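Local coordinates for vacuolar protein sorting-associated protein 29 (Entamoeba histolytica, PDB 5XCJ), which probably serves as the metal-binding, metallophosphatase-fold subunit of the retromer complex in protein transport, at residues A[37-42]-A[62-67]; A[83-88]-A[111-116]. The protein carries 1 engineered substitution. One frame throughout, in Å; residues are numbered along the deposited sequence.

Contact 1: residues A[37-42]-A[62-67]; sequences TGNLCG and AFDEMQ. Engineered in segment 62-67: Ala62 (natural residue Asp).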
ATOM      1  N   THR A  37      -2.836  -0.152  -3.642  1.00  9.05           N
ATOM      2  CA  THR A  37      -2.223  -1.179  -4.481  1.00  8.77           C
ATOM      3  C   THR A  37      -3.188  -2.010  -5.332  1.00 11.20           C
ATOM      4  O   THR A  37      -2.751  -2.759  -6.195  1.00 12.43           O
ATOM      5  CB  THR A  37      -1.299  -2.111  -3.682  1.00  7.87           C
ATOM      6  OG1 THR A  37      -2.018  -2.691  -2.593  1.00 10.68           O
ATOM      7  CG2 THR A  37      -0.095  -1.341  -3.160  1.00  8.87           C
ATOM      8  N   GLY A  38      -4.489  -1.871  -5.109  1.00 12.45           N
ATOM      9  CA  GLY A  38      -5.448  -2.656  -5.874  1.00 10.17           C
ATOM     10  C   GLY A  38      -6.116  -3.766  -5.083  1.00 12.55           C
ATOM     11  O   GLY A  38      -6.043  -3.782  -3.862  1.00 11.72           O
ATOM     12  N   ASN A  39      -6.727  -4.705  -5.805  1.00 12.87           N
ATOM     13  CA  ASN A  39      -7.446  -5.814  -5.207  1.00 12.98           C
ATOM     14  C   ASN A  39      -8.563  -5.354  -4.259  1.00 13.51           C
ATOM     15  O   ASN A  39      -8.619  -5.743  -3.101  1.00 12.56           O
ATOM     16  CB  ASN A  39      -6.498  -6.808  -4.540  1.00 11.93           C
ATOM     17  CG  ASN A  39      -5.899  -7.787  -5.536  1.00  9.88           C
ATOM     18  OD1 ASN A  39      -6.199  -7.730  -6.722  1.00 12.72           O
ATOM     19  ND2 ASN A  39      -5.052  -8.680  -5.055  1.00 11.97           N
ATOM     20  N   LEU A  40      -9.422  -4.488  -4.780  1.00 15.69           N
ATOM     21  CA  LEU A  40     -10.562  -3.970  -4.038  1.00 15.32           C
ATOM     22  C   LEU A  40     -11.684  -4.996  -3.922  1.00 17.52           C
ATOM     23  O   LEU A  40     -11.842  -5.852  -4.780  1.00 21.11           O
ATOM     24  CB  LEU A  40     -11.110  -2.706  -4.705  1.00 14.27           C
ATOM     25  CG  LEU A  40     -10.137  -1.573  -5.011  1.00 14.59           C
ATOM     26  CD1 LEU A  40     -10.856  -0.453  -5.741  1.00 22.70           C
ATOM     27  CD2 LEU A  40      -9.494  -1.058  -3.736  1.00 14.46           C
ATOM     28  N   CYS A  41     -12.433  -4.932  -2.832  1.00 16.56           N
ATOM     29  CA  CYS A  41     -13.566  -5.819  -2.644  1.00 19.45           C
ATOM     30  C   CYS A  41     -14.627  -5.514  -3.702  1.00 23.18           C
ATOM     31  O   CYS A  41     -15.314  -6.401  -4.196  1.00 30.21           O
ATOM     32  CB  CYS A  41     -14.145  -5.685  -1.240  1.00 19.09           C
ATOM     33  SG  CYS A  41     -13.157  -6.469   0.050  1.00 23.89           S
ATOM     34  N   GLY A  42     -14.726  -4.241  -4.062  1.00 20.72           N
ATOM     35  CA  GLY A  42     -15.704  -3.790  -5.027  1.00 20.98           C
ATOM     36  C   GLY A  42     -15.881  -2.294  -4.915  1.00 20.29           C
ATOM     37  O   GLY A  42     -14.965  -1.570  -4.534  1.00 20.87           O
ATOM     38  N   ALA A  62      -4.546  -8.109  -9.266  1.00 12.93           N
ATOM     39  CA  ALA A  62      -4.667  -9.383  -9.947  1.00 14.81           C
ATOM     40  C   ALA A  62      -6.130  -9.724 -10.209  1.00 15.99           C
ATOM     41  O   ALA A  62      -6.468 -10.222 -11.269  1.00 20.16           O
ATOM     42  CB  ALA A  62      -3.990 -10.485  -9.149  1.00 15.24           C
ATOM     43  N   PHE A  63      -6.987  -9.466  -9.226  1.00 16.87           N
ATOM     44  CA  PHE A  63      -8.417  -9.757  -9.344  1.00 17.86           C
ATOM     45  C   PHE A  63      -9.339  -8.563  -9.620  1.00 19.31           C
ATOM     46  O   PHE A  63     -10.551  -8.728  -9.695  1.00 20.84           O
ATOM     47  CB  PHE A  63      -8.898 -10.498  -8.102  1.00 17.01           C
ATOM     48  CG  PHE A  63      -7.853 -11.358  -7.472  1.00 17.32           C
ATOM     49  CD1 PHE A  63      -7.435 -12.516  -8.090  1.00 20.01           C
ATOM     50  CD2 PHE A  63      -7.283 -11.007  -6.264  1.00 17.15           C
ATOM     51  CE1 PHE A  63      -6.469 -13.316  -7.513  1.00 17.09           C
ATOM     52  CE2 PHE A  63      -6.319 -11.799  -5.685  1.00 14.45           C
ATOM     53  CZ  PHE A  63      -5.908 -12.956  -6.311  1.00 16.12           C
ATOM     54  N   ASP A  64      -8.777  -7.365  -9.743  1.00 21.39           N
ATOM     55  CA  ASP A  64      -9.597  -6.184  -9.985  1.00 22.93           C
ATOM     56  C   ASP A  64     -10.289  -6.199 -11.343  1.00 27.94           C
ATOM     57  O   ASP A  64      -9.695  -6.560 -12.353  1.00 25.30           O
ATOM     58  CB  ASP A  64      -8.766  -4.913  -9.854  1.00 18.47           C
ATOM     59  CG  ASP A  64      -8.570  -4.494  -8.414  1.00 17.13           C
ATOM     60  OD1 ASP A  64      -9.429  -4.830  -7.575  1.00 15.59           O
ATOM     61  OD2 ASP A  64      -7.555  -3.826  -8.133  1.00 16.09           O
ATOM     62  N   GLU A  65     -11.565  -5.846 -11.340  1.00 27.77           N
ATOM     63  CA  GLU A  65     -12.345  -5.765 -12.562  1.00 26.04           C
ATOM     64  C   GLU A  65     -12.837  -4.341 -12.841  1.00 29.84           C
ATOM     65  O   GLU A  65     -13.516  -4.104 -13.835  1.00 34.19           O
ATOM     66  CB  GLU A  65     -13.512  -6.735 -12.507  1.00 28.99           C
ATOM     67  N   MET A  66     -12.508  -3.404 -11.957  1.00 29.93           N
ATOM     68  CA  MET A  66     -12.942  -2.024 -12.131  1.00 29.14           C
ATOM     69  C   MET A  66     -12.330  -1.431 -13.393  1.00 29.14           C
ATOM     70  O   MET A  66     -11.138  -1.550 -13.624  1.00 27.41           O
ATOM     71  CB  MET A  66     -12.574  -1.185 -10.904  1.00 28.53           C
ATOM     72  CG  MET A  66     -12.602   0.316 -11.138  1.00 31.69           C
ATOM     73  SD  MET A  66     -12.627   1.275  -9.612  1.00 42.48           S
ATOM     74  CE  MET A  66     -13.476   0.143  -8.516  1.00 32.88           C
ATOM     75  N   GLN A  67     -13.181  -0.835 -14.221  1.00 29.16           N
ATOM     76  CA  GLN A  67     -12.771  -0.225 -15.483  1.00 27.91           C
ATOM     77  C   GLN A  67     -11.956   1.053 -15.315  1.00 30.66           C
ATOM     78  O   GLN A  67     -12.207   1.836 -14.412  1.00 34.06           O
ATOM     79  CB  GLN A  67     -13.990   0.044 -16.354  1.00 32.32           C
TER

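Contact 2: residues A[83-88]-A[111-116]; sequences GLMHGH and LITGHT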
ATOM      1  N   GLY A  83       6.169   5.564  -7.257  1.00 11.87           N
ATOM      2  CA  GLY A  83       5.713   4.585  -8.222  1.00 10.63           C
ATOM      3  C   GLY A  83       4.781   3.616  -7.530  1.00 10.11           C
ATOM      4  O   GLY A  83       5.059   3.139  -6.437  1.00 10.87           O
ATOM      5  N   LEU A  84       3.646   3.354  -8.156  1.00 10.95           N
ATOM      6  CA  LEU A  84       2.664   2.454  -7.577  1.00 10.28           C
ATOM      7  C   LEU A  84       2.153   1.388  -8.538  1.00  9.16           C
ATOM      8  O   LEU A  84       1.780   1.698  -9.660  1.00 11.86           O
ATOM      9  CB  LEU A  84       1.492   3.280  -7.047  1.00 11.61           C
ATOM     10  CG  LEU A  84       0.237   2.561  -6.556  1.00  9.28           C
ATOM     11  CD1 LEU A  84       0.468   2.020  -5.157  1.00  8.97           C
ATOM     12  CD2 LEU A  84      -0.957   3.499  -6.581  1.00  9.44           C
ATOM     13  N   MET A  85       2.180   0.146  -8.087  1.00  8.48           N
ATOM     14  CA  MET A  85       1.644  -0.981  -8.838  1.00  9.36           C
ATOM     15  C   MET A  85       1.304  -2.121  -7.875  1.00  9.75           C
ATOM     16  O   MET A  85       1.841  -2.184  -6.774  1.00 10.62           O
ATOM     17  CB  MET A  85       2.569  -1.395  -9.984  1.00 13.15           C
ATOM     18  CG  MET A  85       3.542  -2.514  -9.682  1.00 12.02           C
ATOM     19  SD  MET A  85       4.350  -3.043 -11.202  1.00 21.12           S
ATOM     20  CE  MET A  85       3.037  -2.820 -12.386  1.00 13.88           C
ATOM     21  N   HIS A  86       0.428  -3.030  -8.284  1.00  8.97           N
ATOM     22  CA  HIS A  86       0.029  -4.120  -7.403  1.00  8.63           C
ATOM     23  C   HIS A  86       1.182  -5.039  -7.004  1.00 10.59           C
ATOM     24  O   HIS A  86       1.277  -5.453  -5.856  1.00 10.00           O
ATOM     25  CB  HIS A  86      -1.132  -4.926  -7.984  1.00 10.84           C
ATOM     26  CG  HIS A  86      -1.628  -5.994  -7.067  1.00  9.97           C
ATOM     27  ND1 HIS A  86      -1.531  -7.336  -7.365  1.00 11.99           N
ATOM     28  CD2 HIS A  86      -2.211  -5.924  -5.851  1.00  9.77           C
ATOM     29  CE1 HIS A  86      -2.035  -8.042  -6.372  1.00 11.54           C
ATOM     30  NE2 HIS A  86      -2.456  -7.209  -5.440  1.00 11.71           N
ATOM     31  N   GLY A  87       2.088  -5.305  -7.935  1.00  9.99           N
ATOM     32  CA  GLY A  87       3.230  -6.152  -7.661  1.00  7.81           C
ATOM     33  C   GLY A  87       3.189  -7.611  -8.086  1.00  9.30           C
ATOM     34  O   GLY A  87       4.182  -8.311  -7.954  1.00 11.80           O
ATOM     35  N   HIS A  88       2.050  -8.075  -8.584  1.00 10.54           N
ATOM     36  CA  HIS A  88       1.952  -9.440  -9.095  1.00  9.87           C
ATOM     37  C   HIS A  88       2.802  -9.595 -10.364  1.00 10.66           C
ATOM     38  O   HIS A  88       3.252 -10.684 -10.688  1.00 10.45           O
ATOM     39  CB  HIS A  88       0.506  -9.907  -9.307  1.00 10.76           C
ATOM     40  CG  HIS A  88      -0.234  -9.162 -10.370  1.00 10.20           C
ATOM     41  ND1 HIS A  88      -0.709  -7.882 -10.190  1.00 11.21           N
ATOM     42  CD2 HIS A  88      -0.610  -9.528 -11.618  1.00  9.70           C
ATOM     43  CE1 HIS A  88      -1.340  -7.492 -11.280  1.00 11.33           C
ATOM     44  NE2 HIS A  88      -1.285  -8.467 -12.165  1.00 10.53           N
ATOM     45  N   LEU A 111       8.992   3.141  -4.554  1.00 11.21           N
ATOM     46  CA  LEU A 111       8.175   2.169  -5.266  1.00  9.25           C
ATOM     47  C   LEU A 111       7.259   1.448  -4.285  1.00  6.86           C
ATOM     48  O   LEU A 111       7.716   0.793  -3.357  1.00  9.20           O
ATOM     49  CB  LEU A 111       9.037   1.158  -6.025  1.00  9.36           C
ATOM     50  CG  LEU A 111       8.254   0.128  -6.839  1.00 10.52           C
ATOM     51  CD1 LEU A 111       7.533   0.796  -7.992  1.00  9.41           C
ATOM     52  CD2 LEU A 111       9.160  -0.985  -7.342  1.00 12.28           C
ATOM     53  N   ILE A 112       5.961   1.558  -4.521  1.00  7.83           N
ATOM     54  CA  ILE A 112       4.969   0.928  -3.674  1.00  8.92           C
ATOM     55  C   ILE A 112       4.326  -0.230  -4.421  1.00  8.98           C
ATOM     56  O   ILE A 112       3.845  -0.070  -5.535  1.00  8.12           O
ATOM     57  CB  ILE A 112       3.875   1.919  -3.240  1.00  8.43           C
ATOM     58  CG1 ILE A 112       4.495   3.119  -2.516  1.00  9.04           C
ATOM     59  CG2 ILE A 112       2.845   1.230  -2.371  1.00  6.89           C
ATOM     60  CD1 ILE A 112       3.494   4.129  -2.013  1.00  9.52           C
ATOM     61  N   THR A 113       4.352  -1.398  -3.790  1.00  8.60           N
ATOM     62  CA  THR A 113       3.783  -2.623  -4.337  1.00  7.68           C
ATOM     63  C   THR A 113       3.102  -3.451  -3.240  1.00  8.44           C
ATOM     64  O   THR A 113       3.387  -3.282  -2.067  1.00 10.44           O
ATOM     65  CB  THR A 113       4.852  -3.496  -5.033  1.00  9.03           C
ATOM     66  OG1 THR A 113       5.904  -3.809  -4.113  1.00  9.09           O
ATOM     67  CG2 THR A 113       5.430  -2.785  -6.239  1.00 10.16           C
ATOM     68  N   GLY A 114       2.192  -4.330  -3.638  1.00  9.24           N
ATOM     69  CA  GLY A 114       1.502  -5.188  -2.700  1.00  8.25           C
ATOM     70  C   GLY A 114       1.796  -6.626  -3.058  1.00  9.15           C
ATOM     71  O   GLY A 114       2.964  -7.019  -3.054  1.00 11.06           O
ATOM     72  N   HIS A 115       0.741  -7.403  -3.285  1.00 10.10           N
ATOM     73  CA  HIS A 115       0.824  -8.805  -3.704  1.00 10.61           C
ATOM     74  C   HIS A 115       1.253  -9.837  -2.658  1.00 11.37           C
ATOM     75  O   HIS A 115       0.620 -10.868  -2.501  1.00 12.99           O
ATOM     76  CB  HIS A 115       1.674  -8.946  -4.964  1.00 13.53           C
ATOM     77  CG  HIS A 115       1.654 -10.323  -5.546  1.00 14.25           C
ATOM     78  ND1 HIS A 115       0.671 -10.750  -6.408  1.00 13.94           N
ATOM     79  CD2 HIS A 115       2.488 -11.374  -5.374  1.00 11.54           C
ATOM     80  CE1 HIS A 115       0.901 -12.005  -6.749  1.00 12.77           C
ATOM     81  NE2 HIS A 115       2.000 -12.404  -6.139  1.00 13.26           N
ATOM     82  N   THR A 116       2.365  -9.564  -1.995  1.00 10.27           N
ATOM     83  CA  THR A 116       2.940 -10.462  -1.008  1.00 10.99           C
ATOM     84  C   THR A 116       2.090 -10.702   0.234  1.00 13.68           C
ATOM     85  O   THR A 116       2.282 -11.693   0.926  1.00 12.74           O
ATOM     86  CB  THR A 116       4.336  -9.980  -0.563  1.00 10.25           C
ATOM     87  OG1 THR A 116       4.205  -8.776   0.193  1.00 11.41           O
ATOM     88  CG2 THR A 116       5.208  -9.722  -1.769  1.00 11.36           C
TER

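Contact 1: residues A[37-42]-A[62-67]
Asp64 has its CG anti to the carbonyl carbon (chi1 -80°), and Asn39 is turned by a similar chi1. These torsions bring both polar ends across to the facing loop. The Asp64 carboxylate grips two successive backbone amides. Asn39 N donates to Asp64 OD2 at 2.6 Å, meeting the oxygen from above the carboxylate plane. Leu40 N reaches Asp64 OD1 at 2.8 Å, on its syn lone pair. OD2 also accepts from Gly61 N, so the buried carboxylate is held by three amides. Gly38 CA packs 3.3 Å from Asp64 OD2.

In return, Asn39 OD1 takes Phe63 N at 3.1 Å, in the carbonyl plane and nearly straight (165°). The Asn39 amide and Phe63 ring planes are 20° apart, crossing obliquely, and Asn39 ND2 is 3.4 Å from Phe63 CE2. This nitrogen makes a weak hydrogen bond to Asp8. Further along, Leu40 CD1 meets Met66 CE at 3.9 Å. Ala62 is engineered from Asp, and its CB covers one face of the Phe63 ring. Asn39 and position 62 belong to the Zn(2+) #1 site, which is empty here; such loops after beta strands carry the metal ligands of the calcineurin-like metallophosphatase fold.

Contact 2: residues A[83-88]-A[111-116]
This is a buried parallel strand pairing that runs on into two loops at the metal site. It lies inside the five-stranded mixed sheet, between strands 80-85 and 110-112. Ile112 N donates to Gly83 O at 2.6 Å, nearly along the C=O axis. Met85 N returns a bond to Ile112 O at 3.1 Å. On one face of the sheet, Leu84 CD1 packs on Ile112 CG2 at 3.7 Å. Leu111 lies on the other face, its CD1 against the backbone of Gly83. Met85 and Thr113 run side by side and reach Tyr102 and Leu99 of helix 96-106. That helix makes the beta-alpha-beta crossover between the two strands, a unit of the metallophosphatase fold.

Beyond the strands, Gly114 N bonds to His86 O at 2.6 Å, from above the carbonyl plane. Gly87 turns the chain with phi 99°, a value that suits glycine, and lies close to Thr113 and His115. His86 has CG anti to its backbone N (chi1 -176°). Its NE2 bonds to Asp8, and its ND1 shares a hydrogen bond of 3.0 Å with His88 ND1. These two bonds fix the ring's rotation. The His115 ring stands steeply to that of His86, planes 82° apart, with His86 CE1 at its edge. His88 CA sits over the His115 face, 3.6 Å from the centroid, as a CH-pi contact. His115 is a Zn(2+) #1 ligand of this protein, though no metal is bound here, and its backbone N bonds to Asp8 OD2.

Overall arrangement
The contacts follow one another along the chain; they neither nest nor cross. Contact 1 closes first: the chain leaves strand 33-36, passes through helix 43-52 and strand 55-58, and returns at 62-67. It joins two loops of the six-stranded sheet side. Contact 2 closes next, around helix 96-106, in the five-stranded sheet. Their centres are 13 Å apart, yet they touch where the loops of the two sheets converge. His86 is the main meeting point: its NE2 lies 3.0 Å from Asn39 ND2 in packing contact. Asp8, after strand 2-6, bonds to His86 and His115 of contact 2; in contact 1 it pairs with the Gly38 backbone and weakly with Asn39 ND2. Asn39, position 62 and His115 thus share one metal site.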